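Local coordinates for protein beta-porphyranase A (Bacteroides plebeius, PDB 4AW7) that cleaves the red-seaweed polysaccharide porphyran at the linkages between beta-D-galactose and alpha-L-galactose-6-sulfate, releasing mostly disaccharides, at residues Glu323-Ala328 with Thr333-Ala338. Sequence-based numbering, arbitrary orientation.
With L6S (6-O-sulfo-alpha-L-galactopyranose), chain B; GAL (beta-D-galactopyranose), chain C; GLA (alpha-D-galactopyranose), chain D; GAL (beta-D-galactopyranose), chain E.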
loop_
_atom_site.group_PDB
_atom_site.type_symbol
_atom_site.label_atom_id
_atom_site.label_comp_id
_atom_site.label_asym_id
_atom_site.label_seq_id
_atom_site.Cartn_x
_atom_site.Cartn_y
_atom_site.Cartn_z
ATOM N N GLU A 323 7.338 -12.493 -20.741
ATOM C CA GLU A 323 7.449 -13.398 -21.907
ATOM C C GLU A 323 6.992 -14.791 -21.592
ATOM O O GLU A 323 6.572 -15.503 -22.500
ATOM C CB GLU A 323 8.883 -13.432 -22.457
ATOM C CG GLU A 323 9.320 -12.096 -22.948
ATOM C CD GLU A 323 10.643 -12.073 -23.630
ATOM O OE1 GLU A 323 10.780 -12.835 -24.591
ATOM O OE2 GLU A 323 11.501 -11.256 -23.211
ATOM N N TRP A 324 7.121 -15.192 -20.332
ATOM C CA TRP A 324 6.649 -16.496 -19.858
ATOM C C TRP A 324 5.187 -16.782 -20.238
ATOM O O TRP A 324 4.804 -17.961 -20.344
ATOM C CB TRP A 324 6.847 -16.610 -18.321
ATOM C CG TRP A 324 6.134 -15.519 -17.566
ATOM C CD1 TRP A 324 6.661 -14.314 -17.185
ATOM C CD2 TRP A 324 4.750 -15.488 -17.196
ATOM N NE1 TRP A 324 5.703 -13.557 -16.585
ATOM C CE2 TRP A 324 4.520 -14.242 -16.557
ATOM C CE3 TRP A 324 3.688 -16.392 -17.312
ATOM C CZ2 TRP A 324 3.287 -13.885 -16.057
ATOM C CZ3 TRP A 324 2.457 -16.036 -16.805
ATOM C CH2 TRP A 324 2.251 -14.776 -16.216
ATOM N N HIS A 325 4.371 -15.750 -20.434
ATOM C CA HIS A 325 2.943 -15.934 -20.734
ATOM C C HIS A 325 2.697 -16.210 -22.214
ATOM O O HIS A 325 1.610 -16.679 -22.597
ATOM C CB HIS A 325 2.144 -14.680 -20.339
ATOM C CG HIS A 325 0.645 -14.848 -20.373
ATOM N ND1 HIS A 325 -0.121 -14.633 -21.501
ATOM C CD2 HIS A 325 -0.232 -15.106 -19.376
ATOM C CE1 HIS A 325 -1.402 -14.793 -21.206
ATOM N NE2 HIS A 325 -1.494 -15.104 -19.926
ATOM N N ILE A 326 3.665 -15.823 -23.044
ATOM C CA ILE A 326 3.441 -15.726 -24.491
ATOM C C ILE A 326 3.745 -17.100 -25.109
ATOM O O ILE A 326 4.856 -17.361 -25.541
ATOM C CB ILE A 326 4.284 -14.614 -25.138
ATOM C CG1 ILE A 326 4.070 -13.275 -24.428
ATOM C CG2 ILE A 326 3.939 -14.483 -26.620
ATOM C CD1 ILE A 326 4.935 -12.185 -24.892
ATOM N N THR A 327 2.755 -17.968 -25.058
ATOM C CA THR A 327 2.952 -19.374 -25.396
ATOM C C THR A 327 1.839 -19.802 -26.334
ATOM O O THR A 327 0.793 -19.162 -26.416
ATOM C CB THR A 327 2.868 -20.269 -24.142
ATOM O OG1 THR A 327 1.558 -20.126 -23.572
ATOM C CG2 THR A 327 3.969 -19.932 -23.107
ATOM N N ALA A 328 2.053 -20.940 -27.005
ATOM C CA ALA A 328 1.009 -21.573 -27.809
ATOM C C ALA A 328 -0.241 -21.836 -26.992
ATOM O O ALA A 328 -1.355 -21.550 -27.456
ATOM C CB ALA A 328 1.530 -22.889 -28.434
ATOM N N THR A 333 -0.893 -14.680 -26.422
ATOM C CA THR A 333 -1.292 -13.464 -25.780
ATOM C C THR A 333 -0.286 -13.072 -24.691
ATOM O O THR A 333 0.415 -13.906 -24.116
ATOM C CB THR A 333 -2.696 -13.564 -25.150
ATOM O OG1 THR A 333 -2.713 -14.580 -24.141
ATOM C CG2 THR A 333 -3.752 -13.823 -26.196
ATOM N N SER A 334 -0.263 -11.771 -24.425
ATOM C CA SER A 334 0.490 -11.219 -23.297
ATOM C C SER A 334 -0.349 -11.325 -22.024
ATOM O O SER A 334 -1.580 -11.466 -22.071
ATOM C CB SER A 334 0.830 -9.773 -23.592
ATOM O OG SER A 334 1.807 -9.692 -24.624
ATOM N N TYR A 335 0.339 -11.297 -20.891
ATOM C CA TYR A 335 -0.309 -11.268 -19.574
ATOM C C TYR A 335 -0.912 -9.882 -19.348
ATOM O O TYR A 335 -0.333 -8.882 -19.729
ATOM C CB TYR A 335 0.728 -11.571 -18.501
ATOM C CG TYR A 335 0.208 -11.686 -17.106
ATOM C CD1 TYR A 335 -0.846 -12.525 -16.784
ATOM C CD2 TYR A 335 0.824 -11.007 -16.072
ATOM C CE1 TYR A 335 -1.290 -12.653 -15.460
ATOM C CE2 TYR A 335 0.388 -11.121 -14.757
ATOM C CZ TYR A 335 -0.665 -11.941 -14.444
ATOM O OH TYR A 335 -1.060 -12.042 -13.131
ATOM N N SER A 336 -2.067 -9.859 -18.681
ATOM C CA SER A 336 -2.784 -8.613 -18.413
ATOM C C SER A 336 -1.937 -7.539 -17.755
ATOM O O SER A 336 -2.135 -6.360 -18.023
ATOM C CB SER A 336 -4.049 -8.863 -17.597
ATOM O OG SER A 336 -3.763 -9.376 -16.317
ATOM N N ALA A 337 -1.012 -7.926 -16.877
ATOM C CA ALA A 337 -0.210 -6.933 -16.143
ATOM C C ALA A 337 0.969 -6.386 -16.957
ATOM O O ALA A 337 1.649 -5.469 -16.474
ATOM C CB ALA A 337 0.279 -7.536 -14.819
ATOM N N ALA A 338 1.237 -6.932 -18.150
ATOM C CA ALA A 338 2.395 -6.535 -18.920
ATOM C C ALA A 338 2.439 -5.028 -19.160
ATOM O O ALA A 338 1.413 -4.394 -19.337
ATOM C CB ALA A 338 2.429 -7.305 -20.254
HETATM O O1S L6S B . 4.977 -9.867 -12.956
HETATM O O2S L6S B . 3.870 -10.290 -15.109
HETATM O O3S L6S B . 5.360 -11.958 -14.092
HETATM C C1 L6S B . 1.281 -13.413 -9.273
HETATM C C2 L6S B . 1.507 -14.854 -9.671
HETATM C C3 L6S B . 1.323 -14.999 -11.190
HETATM C C4 L6S B . 2.339 -14.037 -11.915
HETATM C C5 L6S B . 2.100 -12.613 -11.399
HETATM C C6 L6S B . 3.287 -11.711 -11.805
HETATM O O2 L6S B . 0.650 -15.747 -8.931
HETATM O O3 L6S B . 1.518 -16.352 -11.626
HETATM O O4 L6S B . 3.669 -14.481 -11.604
HETATM O O5 L6S B . 2.091 -12.499 -9.971
HETATM O O6 L6S B . 3.194 -11.451 -13.197
HETATM S S1 L6S B . 4.417 -10.825 -13.873
HETATM C C1 GAL C . 4.370 -15.047 -12.698
HETATM C C2 GAL C . 5.850 -14.948 -12.385
HETATM C C3 GAL C . 6.587 -15.662 -13.517
HETATM C C4 GAL C . 6.143 -17.129 -13.619
HETATM C C5 GAL C . 4.625 -17.118 -13.762
HETATM C C6 GAL C . 4.061 -18.518 -13.833
HETATM O O2 GAL C . 6.288 -13.596 -12.230
HETATM O O3 GAL C . 7.961 -15.555 -13.216
HETATM O O4 GAL C . 6.518 -17.863 -12.444
HETATM O O5 GAL C . 4.026 -16.415 -12.667
HETATM O O6 GAL C . 2.663 -18.445 -13.948
HETATM C C1 GLA D . -2.425 -11.887 -6.851
HETATM C C2 GLA D . -1.307 -12.729 -7.495
HETATM C C3 GLA D . -0.941 -12.196 -8.868
HETATM C C4 GLA D . -2.158 -11.892 -9.704
HETATM C C5 GLA D . -3.091 -10.949 -8.924
HETATM C C6 GLA D . -4.198 -10.381 -9.886
HETATM O O1 GLA D . -2.050 -10.702 -6.288
HETATM O O2 GLA D . -0.152 -12.785 -6.597
HETATM O O3 GLA D . -0.227 -13.142 -9.617
HETATM O O4 GLA D . -2.842 -13.115 -10.040
HETATM O O5 GLA D . -3.530 -11.733 -7.722
HETATM O O6 GLA D . -3.694 -9.100 -10.470
HETATM C C1 GAL E . -2.425 -11.887 -6.851
HETATM C C2 GAL E . -1.307 -12.729 -7.495
HETATM C C3 GAL E . -0.941 -12.196 -8.868
HETATM C C4 GAL E . -2.158 -11.892 -9.704
HETATM C C5 GAL E . -3.091 -10.949 -8.924
HETATM C C6 GAL E . -4.198 -10.381 -9.886
HETATM O O1 GAL E . -2.753 -12.506 -5.543
HETATM O O2 GAL E . -0.152 -12.785 -6.597
HETATM O O3 GAL E . -0.227 -13.142 -9.617
HETATM O O4 GAL E . -2.842 -13.115 -10.040
HETATM O O5 GAL E . -3.530 -11.733 -7.722
HETATM O O6 GAL E . -3.694 -9.100 -10.470
#
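Thr-333 O accepts a hydrogen bond from His-325 ND1 at 2.8 Å. The bond is nearly straight at the hydrogen, 165°, and the oxygen lies in the imidazole plane. The donor sits above the carbonyl plane. NE2 is hydrogen-bonded to Asp-283 OD1, so bonds at both nitrogens hold the ring's rotation. Thr-333 O also receives a CA-H...O contact from Ile-326. At Ser-334, OG lies 4.0 Å from Ile-326 CD1. With CG anti to the backbone N (chi1 -175°), the Tyr-335 ring reaches the Trp-324 edge. Its CB lies over the imidazole face in a CH-pi contact, 4.1 Å from the His-325 ring centroid. The Trp-324 six-membered ring turns its edge to the face of the phenol, with the planes at 55°. The galactose of chain C lies over one face of the indole, and NE1 makes a weak 3.0 Å hydrogen bond to sulfate oxygen O3S of L6S. A leucine in place of Trp-324 would probably leave that galactose without its aromatic platform and the sulfate without this donor. Trp-324 and Tyr-335 line the glycan pocket, and His-325 packs behind them. Both segments belong to the loop joining strand 311-316, of the parallel catalytic-domain sheet, to strand 340-342, where Ile-326 and Ser-334 pack on Pro-342.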